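Long-range contacts in glycosyltransferase (Streptomyces viridochromogenes, PDB 2IUY), which probably transfers a sugar from a nucleotide-activated donor during the biosynthesis of the antibiotic avilamycin A, as a retaining glycosyltransferase of family GT4: residues A[88-93]-A[105-110]; A[7-12]-A[51-56]; A[164-169]-A[192-197]. One frame throughout, in Å; residues are numbered along the deposited sequence.

Interaction 1. Residues A[88-93]-A[105-110]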
ATOM      1  N   VAL A  88       4.037 -12.124 -16.436  1.00  8.20           N
ATOM      2  CA  VAL A  88       3.111 -11.001 -16.295  1.00  7.34           C
ATOM      3  C   VAL A  88       2.608 -10.994 -14.865  1.00  7.28           C
ATOM      4  O   VAL A  88       1.964 -11.915 -14.445  1.00  7.12           O
ATOM      5  CB  VAL A  88       1.915 -11.101 -17.282  1.00  8.00           C
ATOM      6  CG1 VAL A  88       0.836 -10.035 -17.006  1.00  5.94           C
ATOM      7  CG2 VAL A  88       2.434 -10.971 -18.725  1.00  6.11           C
ATOM      8  N   HIS A  89       2.914  -9.925 -14.140  1.00  6.45           N
ATOM      9  CA  HIS A  89       2.576  -9.770 -12.744  1.00  5.87           C
ATOM     10  C   HIS A  89       1.577  -8.626 -12.613  1.00  6.58           C
ATOM     11  O   HIS A  89       1.949  -7.441 -12.701  1.00  6.21           O
ATOM     12  CB  HIS A  89       3.882  -9.515 -11.952  1.00  4.62           C
ATOM     13  CG  HIS A  89       3.703  -9.462 -10.468  1.00  5.43           C
ATOM     14  ND1 HIS A  89       4.775  -9.332  -9.606  1.00  6.70           N
ATOM     15  CD2 HIS A  89       2.592  -9.481  -9.689  1.00  5.51           C
ATOM     16  CE1 HIS A  89       4.332  -9.325  -8.357  1.00  8.39           C
ATOM     17  NE2 HIS A  89       3.012  -9.399  -8.383  1.00  8.36           N
ATOM     18  N   ASP A  90       0.309  -9.020 -12.441  1.00  6.96           N
ATOM     19  CA  ASP A  90      -0.839  -8.169 -12.380  1.00  7.33           C
ATOM     20  C   ASP A  90      -1.057  -7.583 -10.985  1.00  7.73           C
ATOM     21  O   ASP A  90      -1.131  -8.291  -9.993  1.00  6.35           O
ATOM     22  CB  ASP A  90      -2.122  -8.897 -12.889  1.00  7.62           C
ATOM     23  CG  ASP A  90      -3.315  -7.934 -13.033  1.00  9.54           C
ATOM     24  OD1 ASP A  90      -3.068  -6.761 -13.403  1.00  7.57           O
ATOM     25  OD2 ASP A  90      -4.474  -8.295 -12.717  1.00 11.81           O
ATOM     26  N   HIS A  91      -1.152  -6.252 -10.939  1.00  8.25           N
ATOM     27  CA  HIS A  91      -1.544  -5.527  -9.732  1.00  7.23           C
ATOM     28  C   HIS A  91      -2.871  -4.821  -9.906  1.00  7.17           C
ATOM     29  O   HIS A  91      -3.268  -4.107  -9.025  1.00  7.59           O
ATOM     30  CB  HIS A  91      -0.476  -4.470  -9.383  1.00  6.43           C
ATOM     31  CG  HIS A  91       0.827  -5.081  -8.968  1.00  7.97           C
ATOM     32  ND1 HIS A  91       1.171  -5.273  -7.651  1.00  4.50           N
ATOM     33  CD2 HIS A  91       1.834  -5.609  -9.708  1.00  4.60           C
ATOM     34  CE1 HIS A  91       2.365  -5.834  -7.594  1.00 10.39           C
ATOM     35  NE2 HIS A  91       2.791  -6.043  -8.830  1.00  7.68           N
ATOM     36  N   SER A  92      -3.525  -4.970 -11.063  1.00  8.91           N
ATOM     37  CA  SER A  92      -4.755  -4.224 -11.394  1.00  8.86           C
ATOM     38  C   SER A  92      -6.055  -4.807 -10.811  1.00 10.92           C
ATOM     39  O   SER A  92      -7.105  -4.214 -10.999  1.00 12.00           O
ATOM     40  CB  SER A  92      -4.934  -4.170 -12.903  1.00  8.44           C
ATOM     41  OG  SER A  92      -5.383  -5.419 -13.363  1.00  5.88           O
ATOM     42  N   GLY A  93      -5.995  -5.973 -10.169  1.00 11.95           N
ATOM     43  CA  GLY A  93      -7.195  -6.691  -9.748  1.00 12.87           C
ATOM     44  C   GLY A  93      -7.889  -7.365 -10.910  1.00 13.11           C
ATOM     45  O   GLY A  93      -9.094  -7.590 -10.882  1.00 12.76           O
ATOM     46  N   THR A 105       4.669 -17.974 -21.069  1.00 12.51           N
ATOM     47  CA  THR A 105       4.568 -16.803 -20.195  1.00 12.22           C
ATOM     48  C   THR A 105       3.795 -17.160 -18.914  1.00 12.44           C
ATOM     49  O   THR A 105       2.653 -17.585 -18.976  1.00 12.44           O
ATOM     50  CB  THR A 105       3.950 -15.562 -20.934  1.00 11.78           C
ATOM     51  OG1 THR A 105       4.731 -15.290 -22.095  1.00  9.52           O
ATOM     52  CG2 THR A 105       4.018 -14.339 -20.054  1.00  9.29           C
ATOM     53  N   ALA A 106       4.429 -16.957 -17.749  1.00 11.63           N
ATOM     54  CA  ALA A 106       3.759 -17.187 -16.457  1.00  9.61           C
ATOM     55  C   ALA A 106       2.860 -16.004 -16.110  1.00  8.93           C
ATOM     56  O   ALA A 106       3.167 -14.850 -16.428  1.00  7.54           O
ATOM     57  CB  ALA A 106       4.823 -17.391 -15.316  1.00  8.68           C
ATOM     58  N   PHE A 107       1.746 -16.300 -15.458  1.00  8.32           N
ATOM     59  CA  PHE A 107       0.853 -15.254 -14.988  1.00  9.49           C
ATOM     60  C   PHE A 107       0.763 -15.304 -13.447  1.00  9.11           C
ATOM     61  O   PHE A 107       0.501 -16.360 -12.848  1.00  8.00           O
ATOM     62  CB  PHE A 107      -0.530 -15.359 -15.633  1.00  9.02           C
ATOM     63  CG  PHE A 107      -1.439 -14.250 -15.246  1.00  9.83           C
ATOM     64  CD1 PHE A 107      -1.373 -13.005 -15.896  1.00  9.43           C
ATOM     65  CD2 PHE A 107      -2.353 -14.420 -14.203  1.00  9.89           C
ATOM     66  CE1 PHE A 107      -2.221 -11.956 -15.507  1.00  9.08           C
ATOM     67  CE2 PHE A 107      -3.223 -13.392 -13.826  1.00  8.60           C
ATOM     68  CZ  PHE A 107      -3.139 -12.158 -14.456  1.00  9.24           C
ATOM     69  N   ILE A 108       1.029 -14.153 -12.825  1.00  7.88           N
ATOM     70  CA  ILE A 108       0.950 -14.012 -11.368  1.00  7.79           C
ATOM     71  C   ILE A 108       0.243 -12.708 -11.015  1.00  7.81           C
ATOM     72  O   ILE A 108       0.317 -11.719 -11.762  1.00  6.46           O
ATOM     73  CB  ILE A 108       2.398 -14.088 -10.684  1.00  7.65           C
ATOM     74  CG1 ILE A 108       2.278 -14.285  -9.153  1.00  7.93           C
ATOM     75  CG2 ILE A 108       3.304 -12.880 -11.091  1.00  5.10           C
ATOM     76  CD1 ILE A 108       3.608 -14.684  -8.442  1.00  8.14           C
ATOM     77  N   SER A 109      -0.444 -12.699  -9.871  1.00  8.35           N
ATOM     78  CA  SER A 109      -1.108 -11.445  -9.404  1.00  9.35           C
ATOM     79  C   SER A 109      -0.688 -11.092  -7.994  1.00  8.61           C
ATOM     80  O   SER A 109      -0.465 -11.980  -7.203  1.00  9.44           O
ATOM     81  CB  SER A 109      -2.665 -11.593  -9.441  1.00  8.33           C
ATOM     82  OG  SER A 109      -3.114 -11.969 -10.748  1.00  7.92           O
ATOM     83  N   SER A 110      -0.642  -9.802  -7.667  1.00  9.40           N
ATOM     84  CA  SER A 110      -0.704  -9.361  -6.257  1.00  9.23           C
ATOM     85  C   SER A 110      -2.107  -8.776  -6.074  1.00  9.58           C
ATOM     86  O   SER A 110      -2.468  -7.785  -6.707  1.00 10.41           O
ATOM     87  CB  SER A 110       0.314  -8.270  -5.929  1.00  8.81           C
ATOM     88  OG  SER A 110       1.652  -8.712  -5.975  1.00 10.07           O
TER
HETATM   89  O   HOH W   1      -5.180 -10.738 -11.872  1.00  7.54           O
HETATM   90  O   HOH W   2      -4.777  -6.174  -7.016  1.00 11.13           O
HETATM   91  O   HOH W   3      -4.046  -7.896  -9.582  1.00  7.84           O
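Four backbone hydrogen bonds zip strand 88-90 to strand 106-110 in parallel register, Val88 beside Phe107, His89 beside Ile108 and Asp90 beside Ser109. Val88 gives its N-H to Ala106 O and takes that of Ile108 on its O, both nearly straight; Asp90 N donates to Ile108 O and Asp90 O accepts from Ser110 N at 2.8 Å. On one face of the sheet His89, with CG anti to the backbone N (chi1 -175°), runs alongside Ile108, whose CG2 lies 3.5 Å from His89 CG. The same torsion carries the imidazole forward to Ser110, so that His89 NE2 and Ser110 OG make a 2.8 Å hydrogen bond at the ring edge. His91 NE2 sits 3.4 Å above the plane of the His89 ring, toward its rim. On the other face the ring of Phe107 crosses Val88 obliquely, CD1 3.9 Å from Val88 CG1, and reaches Asp90 CB with CZ. At Asp90 the polar network widens: OD1 accepts from Ser92 N, closing an Asx turn, and from Ser92 OG through its syn lone pair at 2.7 Å, while OD2 accepts from Gly94 N and is linked by water 1 to Ser109 OG. Further out, Tyr332 holds His89 ND1, Tyr328 holds Ser110 OG and His112 holds His91 ND1; both tyrosines belong to helix 321-336, which packs on the face bearing His89 and Ile108. With both ring nitrogens of His89 hydrogen-bonded, its rotation is fixed, and the Asp90 carboxylate, gripped by several donors, probably stays ionised although buried.

Interaction 2. Residues A[7-12]-A[51-56]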
ATOM      1  N   ALA A   7       6.707  -8.230 -16.859  1.00  8.90           N
ATOM      2  CA  ALA A   7       5.697  -7.229 -17.172  1.00  9.51           C
ATOM      3  C   ALA A   7       4.902  -6.992 -15.908  1.00 10.73           C
ATOM      4  O   ALA A   7       4.240  -7.917 -15.427  1.00 11.31           O
ATOM      5  CB  ALA A   7       4.793  -7.706 -18.289  1.00  8.47           C
ATOM      6  N   LEU A   8       5.010  -5.769 -15.354  1.00 11.15           N
ATOM      7  CA  LEU A   8       4.320  -5.363 -14.126  1.00 11.18           C
ATOM      8  C   LEU A   8       3.159  -4.523 -14.533  1.00 11.58           C
ATOM      9  O   LEU A   8       3.394  -3.477 -15.123  1.00 11.29           O
ATOM     10  CB  LEU A   8       5.185  -4.468 -13.233  1.00 11.53           C
ATOM     11  CG  LEU A   8       6.195  -5.057 -12.272  1.00 12.35           C
ATOM     12  CD1 LEU A   8       6.875  -3.871 -11.483  1.00  8.62           C
ATOM     13  CD2 LEU A   8       5.531  -6.138 -11.368  1.00  9.41           C
ATOM     14  N   VAL A   9       1.929  -4.941 -14.187  1.00 10.92           N
ATOM     15  CA  VAL A   9       0.740  -4.268 -14.683  1.00 10.90           C
ATOM     16  C   VAL A   9       0.182  -3.517 -13.530  1.00 11.32           C
ATOM     17  O   VAL A   9      -0.342  -4.106 -12.577  1.00 11.80           O
ATOM     18  CB  VAL A   9      -0.369  -5.246 -15.308  1.00 11.69           C
ATOM     19  CG1 VAL A   9      -1.397  -4.438 -16.113  1.00  9.36           C
ATOM     20  CG2 VAL A   9       0.268  -6.280 -16.258  1.00  9.64           C
ATOM     21  N   ASN A  10       0.334  -2.197 -13.604  1.00 11.21           N
ATOM     22  CA  ASN A  10      -0.258  -1.281 -12.657  1.00 10.10           C
ATOM     23  C   ASN A  10      -1.731  -1.200 -12.961  1.00  9.93           C
ATOM     24  O   ASN A  10      -2.146  -1.446 -14.102  1.00  9.06           O
ATOM     25  CB  ASN A  10       0.350   0.121 -12.856  1.00  9.49           C
ATOM     26  CG  ASN A  10      -0.213   1.142 -11.906  1.00  9.07           C
ATOM     27  OD1 ASN A  10      -0.297   0.896 -10.705  1.00 10.34           O
ATOM     28  ND2 ASN A  10      -0.571   2.313 -12.424  1.00  7.25           N
ATOM     29  N   ILE A  11      -2.499  -0.805 -11.949  1.00  9.55           N
ATOM     30  CA  ILE A  11      -3.945  -0.556 -12.065  1.00  9.26           C
ATOM     31  C   ILE A  11      -4.145   0.722 -12.901  1.00  9.95           C
ATOM     32  O   ILE A  11      -3.720   1.814 -12.477  1.00 11.00           O
ATOM     33  CB  ILE A  11      -4.614  -0.403 -10.659  1.00  8.57           C
ATOM     34  CG1 ILE A  11      -6.126  -0.209 -10.801  1.00 10.43           C
ATOM     35  CG2 ILE A  11      -3.998   0.802  -9.849  1.00 11.62           C
ATOM     36  CD1 ILE A  11      -6.900  -0.335  -9.456  1.00  8.16           C
ATOM     37  N   PRO A  12      -4.730   0.589 -14.118  1.00 10.58           N
ATOM     38  CA  PRO A  12      -4.905   1.777 -15.012  1.00 11.08           C
ATOM     39  C   PRO A  12      -6.024   2.739 -14.543  1.00 12.28           C
ATOM     40  O   PRO A  12      -7.206   2.392 -14.581  1.00 11.37           O
ATOM     41  CB  PRO A  12      -5.196   1.162 -16.407  1.00 11.06           C
ATOM     42  CG  PRO A  12      -5.127  -0.312 -16.253  1.00 12.40           C
ATOM     43  CD  PRO A  12      -5.193  -0.664 -14.749  1.00  9.07           C
ATOM     44  N   PHE A  51       9.026  -4.178 -17.496  1.00 11.99           N
ATOM     45  CA  PHE A  51       8.176  -3.519 -18.471  1.00 10.25           C
ATOM     46  C   PHE A  51       6.967  -3.102 -17.649  1.00 10.30           C
ATOM     47  O   PHE A  51       6.302  -3.941 -17.080  1.00  9.51           O
ATOM     48  CB  PHE A  51       7.831  -4.503 -19.628  1.00 10.96           C
ATOM     49  CG  PHE A  51       9.047  -4.931 -20.404  1.00 10.02           C
ATOM     50  CD1 PHE A  51       9.441  -4.223 -21.551  1.00 10.39           C
ATOM     51  CD2 PHE A  51       9.863  -5.975 -19.924  1.00 12.17           C
ATOM     52  CE1 PHE A  51      10.583  -4.592 -22.238  1.00 11.59           C
ATOM     53  CE2 PHE A  51      11.038  -6.361 -20.594  1.00 10.47           C
ATOM     54  CZ  PHE A  51      11.390  -5.683 -21.755  1.00 11.48           C
ATOM     55  N   LEU A  52       6.776  -1.781 -17.499  1.00 10.12           N
ATOM     56  CA  LEU A  52       5.721  -1.246 -16.670  1.00 10.42           C
ATOM     57  C   LEU A  52       4.580  -0.928 -17.611  1.00  9.94           C
ATOM     58  O   LEU A  52       4.784  -0.226 -18.599  1.00 10.79           O
ATOM     59  CB  LEU A  52       6.186   0.007 -15.867  1.00 10.07           C
ATOM     60  CG  LEU A  52       5.117   0.843 -15.169  1.00 10.36           C
ATOM     61  CD1 LEU A  52       4.520   0.000 -13.982  1.00  7.15           C
ATOM     62  CD2 LEU A  52       5.704   2.212 -14.677  1.00 10.28           C
ATOM     63  N   LEU A  53       3.397  -1.447 -17.276  1.00  9.25           N
ATOM     64  CA  LEU A  53       2.187  -1.279 -18.058  1.00  9.65           C
ATOM     65  C   LEU A  53       1.172  -0.630 -17.140  1.00 10.70           C
ATOM     66  O   LEU A  53       1.263  -0.760 -15.902  1.00 10.54           O
ATOM     67  CB  LEU A  53       1.649  -2.649 -18.490  1.00  9.04           C
ATOM     68  CG  LEU A  53       2.433  -3.340 -19.585  1.00 11.39           C
ATOM     69  CD1 LEU A  53       2.359  -4.773 -19.209  1.00 15.86           C
ATOM     70  CD2 LEU A  53       1.685  -3.081 -20.938  1.00  9.37           C
ATOM     71  N   GLY A  54       0.239   0.087 -17.773  1.00 10.55           N
ATOM     72  CA  GLY A  54      -0.863   0.731 -17.112  1.00 10.37           C
ATOM     73  C   GLY A  54      -0.424   1.979 -16.405  1.00 10.39           C
ATOM     74  O   GLY A  54      -1.099   2.397 -15.462  1.00 10.86           O
ATOM     75  N   ALA A  55       0.717   2.559 -16.823  1.00 10.04           N
ATOM     76  CA  ALA A  55       1.235   3.811 -16.205  1.00 10.15           C
ATOM     77  C   ALA A  55       2.132   4.649 -17.164  1.00 11.06           C
ATOM     78  O   ALA A  55       3.304   4.941 -16.841  1.00  8.90           O
ATOM     79  CB  ALA A  55       1.972   3.492 -14.891  1.00  9.58           C
ATOM     80  N   PRO A  56       1.587   5.014 -18.343  1.00 12.02           N
ATOM     81  CA  PRO A  56       2.400   5.706 -19.358  1.00 14.20           C
ATOM     82  C   PRO A  56       2.815   7.117 -18.836  1.00 16.18           C
ATOM     83  O   PRO A  56       2.159   7.672 -17.954  1.00 17.28           O
ATOM     84  CB  PRO A  56       1.498   5.751 -20.612  1.00 13.67           C
ATOM     85  CG  PRO A  56       0.085   5.443 -20.114  1.00 15.15           C
ATOM     86  CD  PRO A  56       0.181   4.806 -18.751  1.00 12.08           C
TER
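Three backbone hydrogen bonds and one from a side-chain amide join 7-12 to 51-56. Leu8 uses both its polar backbone atoms: its N donates to Phe51 O at 2.8 Å, nearly along the C=O axis, and its O accepts from Leu53 N in the carbonyl plane. Beyond Leu8 the bonds tilt. Asn10 N meets Leu53 O from above the carbonyl plane, at 2.9 Å, and Asn10 ND2 reaches Gly54 O at 3.1 Å, lying 47° out of that carbonyl's plane. Asn10 CG is anti to the backbone N (chi1 180°), which carries the amide across to the turn after strand 51-53 and sets ND2 against Ala55 CB. On the face bearing Ala7 and Val9, Leu53 CD1 lies 3.9 Å from both Ala7 CB and Val9 CG2. The backbone polar atoms of Ala7 and Val9 point the other way across the sheet and pair with strand 87-90 and the loop after it. Gly54, at positive phi, has its alpha carbon turned so that a side chain would run into Asn10 O. Helix 31-45 connects the two strands, making this the first beta-alpha-beta crossover of the N-terminal Rossmann-like domain of a GT-B glycosyltransferase, the Ile11 side chain about 7 Å from that of Gly30, which binds UDP in a nucleotide-bound structure.

Interaction 3. Residues A[164-169]-A[192-197]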
ATOM      1  N   PHE A 164       2.557  16.425  16.005  1.00 15.65           N
ATOM      2  CA  PHE A 164       1.276  16.037  15.387  1.00 14.50           C
ATOM      3  C   PHE A 164       1.215  14.512  15.148  1.00 13.34           C
ATOM      4  O   PHE A 164       2.253  13.891  14.871  1.00 12.02           O
ATOM      5  CB  PHE A 164       1.002  16.856  14.114  1.00 14.69           C
ATOM      6  CG  PHE A 164       1.917  16.520  12.917  1.00 17.51           C
ATOM      7  CD1 PHE A 164       1.631  15.439  12.053  1.00 16.33           C
ATOM      8  CD2 PHE A 164       3.048  17.298  12.651  1.00 20.54           C
ATOM      9  CE1 PHE A 164       2.450  15.145  10.973  1.00 19.39           C
ATOM     10  CE2 PHE A 164       3.880  16.994  11.584  1.00 19.40           C
ATOM     11  CZ  PHE A 164       3.590  15.910  10.748  1.00 19.55           C
ATOM     12  N   LEU A 165       0.015  13.928  15.284  1.00 12.11           N
ATOM     13  CA  LEU A 165      -0.269  12.546  14.792  1.00 10.87           C
ATOM     14  C   LEU A 165      -0.689  12.644  13.312  1.00 10.20           C
ATOM     15  O   LEU A 165      -0.965  13.745  12.836  1.00 10.65           O
ATOM     16  CB  LEU A 165      -1.318  11.845  15.637  1.00  9.06           C
ATOM     17  CG  LEU A 165      -1.033  11.782  17.159  1.00  9.52           C
ATOM     18  CD1 LEU A 165      -2.104  10.969  17.963  1.00  6.07           C
ATOM     19  CD2 LEU A 165       0.372  11.250  17.441  1.00  8.37           C
ATOM     20  N   LEU A 166      -0.658  11.550  12.568  1.00  8.85           N
ATOM     21  CA  LEU A 166      -0.825  11.672  11.121  1.00  9.02           C
ATOM     22  C   LEU A 166      -1.743  10.596  10.600  1.00  8.62           C
ATOM     23  O   LEU A 166      -1.520   9.418  10.875  1.00  7.57           O
ATOM     24  CB  LEU A 166       0.503  11.587  10.365  1.00  9.02           C
ATOM     25  CG  LEU A 166       0.403  11.569   8.827  1.00  9.35           C
ATOM     26  CD1 LEU A 166      -0.051  12.916   8.252  1.00  9.11           C
ATOM     27  CD2 LEU A 166       1.767  11.191   8.201  1.00  9.06           C
ATOM     28  N   PHE A 167      -2.773  11.016   9.851  1.00  6.96           N
ATOM     29  CA  PHE A 167      -3.599  10.074   9.158  1.00  8.59           C
ATOM     30  C   PHE A 167      -3.348  10.305   7.668  1.00  9.31           C
ATOM     31  O   PHE A 167      -3.446  11.425   7.201  1.00  7.35           O
ATOM     32  CB  PHE A 167      -5.087  10.260   9.531  1.00  7.83           C
ATOM     33  CG  PHE A 167      -6.016   9.446   8.697  1.00  9.47           C
ATOM     34  CD1 PHE A 167      -6.514   8.222   9.168  1.00 11.03           C
ATOM     35  CD2 PHE A 167      -6.407   9.898   7.414  1.00 10.89           C
ATOM     36  CE1 PHE A 167      -7.391   7.442   8.349  1.00  9.42           C
ATOM     37  CE2 PHE A 167      -7.268   9.132   6.613  1.00 11.32           C
ATOM     38  CZ  PHE A 167      -7.758   7.897   7.106  1.00  8.65           C
HETATM   39  N   MSE A 168      -3.020   9.242   6.939  1.00 10.52           N
HETATM   40  CA  MSE A 168      -2.688   9.376   5.541  1.00 14.07           C
HETATM   41  C   MSE A 168      -3.410   8.334   4.702  1.00 13.95           C
HETATM   42  O   MSE A 168      -3.043   7.141   4.698  1.00 15.13           O
HETATM   43  CB  MSE A 168      -1.154   9.327   5.328  1.00 12.91           C
HETATM   44  CG  MSE A 168      -0.823   9.516   3.865  1.00 17.41           C
HETATM   45 SE   MSE A 168       1.043   9.707   3.564  1.00 24.84          SE
HETATM   46  CE  MSE A 168       1.197  11.588   4.056  1.00 16.51           C
ATOM     47  N   GLY A 169      -4.465   8.772   4.029  1.00 13.81           N
ATOM     48  CA  GLY A 169      -5.248   7.935   3.141  1.00 14.06           C
ATOM     49  C   GLY A 169      -6.543   8.658   2.764  1.00 14.00           C
ATOM     50  O   GLY A 169      -6.721   9.842   3.061  1.00 12.47           O
ATOM     51  N   VAL A 192      -3.115  15.651  11.684  1.00 10.19           N
ATOM     52  CA  VAL A 192      -3.113  15.981  10.270  1.00 10.32           C
ATOM     53  C   VAL A 192      -3.834  14.898   9.456  1.00 10.56           C
ATOM     54  O   VAL A 192      -3.520  13.702   9.553  1.00 10.12           O
ATOM     55  CB  VAL A 192      -1.671  16.209   9.779  1.00 10.92           C
ATOM     56  CG1 VAL A 192      -1.640  16.470   8.298  1.00 10.40           C
ATOM     57  CG2 VAL A 192      -1.083  17.388  10.525  1.00 11.08           C
ATOM     58  N   LEU A 193      -4.853  15.329   8.724  1.00 11.37           N
ATOM     59  CA  LEU A 193      -5.593  14.476   7.836  1.00 12.59           C
ATOM     60  C   LEU A 193      -5.106  14.737   6.433  1.00 13.14           C
ATOM     61  O   LEU A 193      -5.556  15.700   5.772  1.00 12.48           O
ATOM     62  CB  LEU A 193      -7.089  14.764   7.900  1.00 13.59           C
ATOM     63  CG  LEU A 193      -7.972  14.183   8.980  1.00 14.28           C
ATOM     64  CD1 LEU A 193      -9.349  14.796   8.755  1.00 15.03           C
ATOM     65  CD2 LEU A 193      -8.076  12.717   8.776  1.00 15.14           C
ATOM     66  N   ALA A 194      -4.169  13.890   6.007  1.00 12.85           N
ATOM     67  CA  ALA A 194      -3.532  14.002   4.711  1.00 14.25           C
ATOM     68  C   ALA A 194      -4.019  12.941   3.697  1.00 15.54           C
ATOM     69  O   ALA A 194      -3.524  11.807   3.649  1.00 18.13           O
ATOM     70  CB  ALA A 194      -2.032  13.934   4.864  1.00 13.50           C
ATOM     71  N   GLY A 195      -4.949  13.342   2.851  1.00 15.28           N
ATOM     72  CA  GLY A 195      -5.436  12.509   1.767  1.00 14.45           C
ATOM     73  C   GLY A 195      -6.728  13.110   1.251  1.00 14.40           C
ATOM     74  O   GLY A 195      -7.218  14.108   1.823  1.00 13.26           O
ATOM     75  N   PRO A 196      -7.287  12.510   0.170  1.00 14.58           N
ATOM     76  CA  PRO A 196      -8.508  13.020  -0.406  1.00 14.91           C
ATOM     77  C   PRO A 196      -9.709  12.833   0.532  1.00 14.90           C
ATOM     78  O   PRO A 196      -9.959  11.741   1.028  1.00 15.09           O
ATOM     79  CB  PRO A 196      -8.663  12.225  -1.707  1.00 13.84           C
ATOM     80  CG  PRO A 196      -7.900  10.991  -1.513  1.00 15.23           C
ATOM     81  CD  PRO A 196      -6.781  11.324  -0.554  1.00 14.73           C
ATOM     82  N   ALA A 197     -10.419  13.927   0.775  1.00 15.65           N
ATOM     83  CA  ALA A 197     -11.602  13.934   1.642  1.00 17.00           C
ATOM     84  C   ALA A 197     -12.759  14.266   0.723  1.00 17.56           C
ATOM     85  O   ALA A 197     -13.170  15.422   0.631  1.00 18.40           O
ATOM     86  CB  ALA A 197     -11.476  15.002   2.741  1.00 15.67           C
TER
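Val192 O is the best-aligned acceptor between these strands: one N-H grips it, that of Phe167, at 2.8 Å, with an angle of 173° at the hydrogen and the donor nearly along the C=O axis. Phe167 O in turn accepts from Ala194 N at 2.8 Å, so Phe167 is tied to the partner strand through both backbone polar atoms. Toward the start of the pair Val192 N reaches Leu165 O from above the carbonyl plane, while at the far end Gly169 N makes a weak, bent bond to Ala194 O. There Gly195 CA rests 3.2 Å from Gly169 O in a CA-H...O contact, on the side where a side chain would collide with that oxygen. Val192 is straddled on one face of the sheet: its CG2 crosses obliquely to CD1 of the Phe164 ring at 3.7 Å, and its CG1 meets Leu166 CD1 at 3.9 Å. Phe164 holds its ring between the backbone N and the carbonyl carbon (chi1 70°), the crowded position, which turns CD1 toward Val192 CG2. The selenomethionine Met168, bent at chi3 (-80°), brings CE to Ala194 CB. On the other face Leu193 CD2 presses on Phe167 CD2 at 3.5 Å. Helix 177-187 connects the strands in a beta-alpha-beta crossover and covers Phe167 and Leu193, whereas helix 222-231 packs on Phe164 and Met168, the latter touching Val220 and Arg225, which bind UDP in a nucleotide-bound structure of this protein. Strand 165-168 is flanked by 191-194 and 234-237, and 191-194 pairs beyond with 214-216.

Overall arrangement
From the N terminus, interaction 2 closes first, bringing 51-56 back beside 7-12 after helix 31-45. Interaction 1 follows with a short connection of eleven residues that contains neither helix nor strand. Interaction 3 comes last, across helix 177-187. The three are in series along the chain; none nests or crosses. Interactions 1 and 2 share one parallel sheet, where strands 5-9 and 87-90 are neighbours: His89 N lies 2.7 Å from Ala7 O, a probable hydrogen bond. Interaction 3 belongs to the second sheet, its nearest atoms about 14 Å from interaction 2. Both sheets have strand order 3-2-1-4-5-6, consistent with the paired Rossmann-like domains of the GT-B fold.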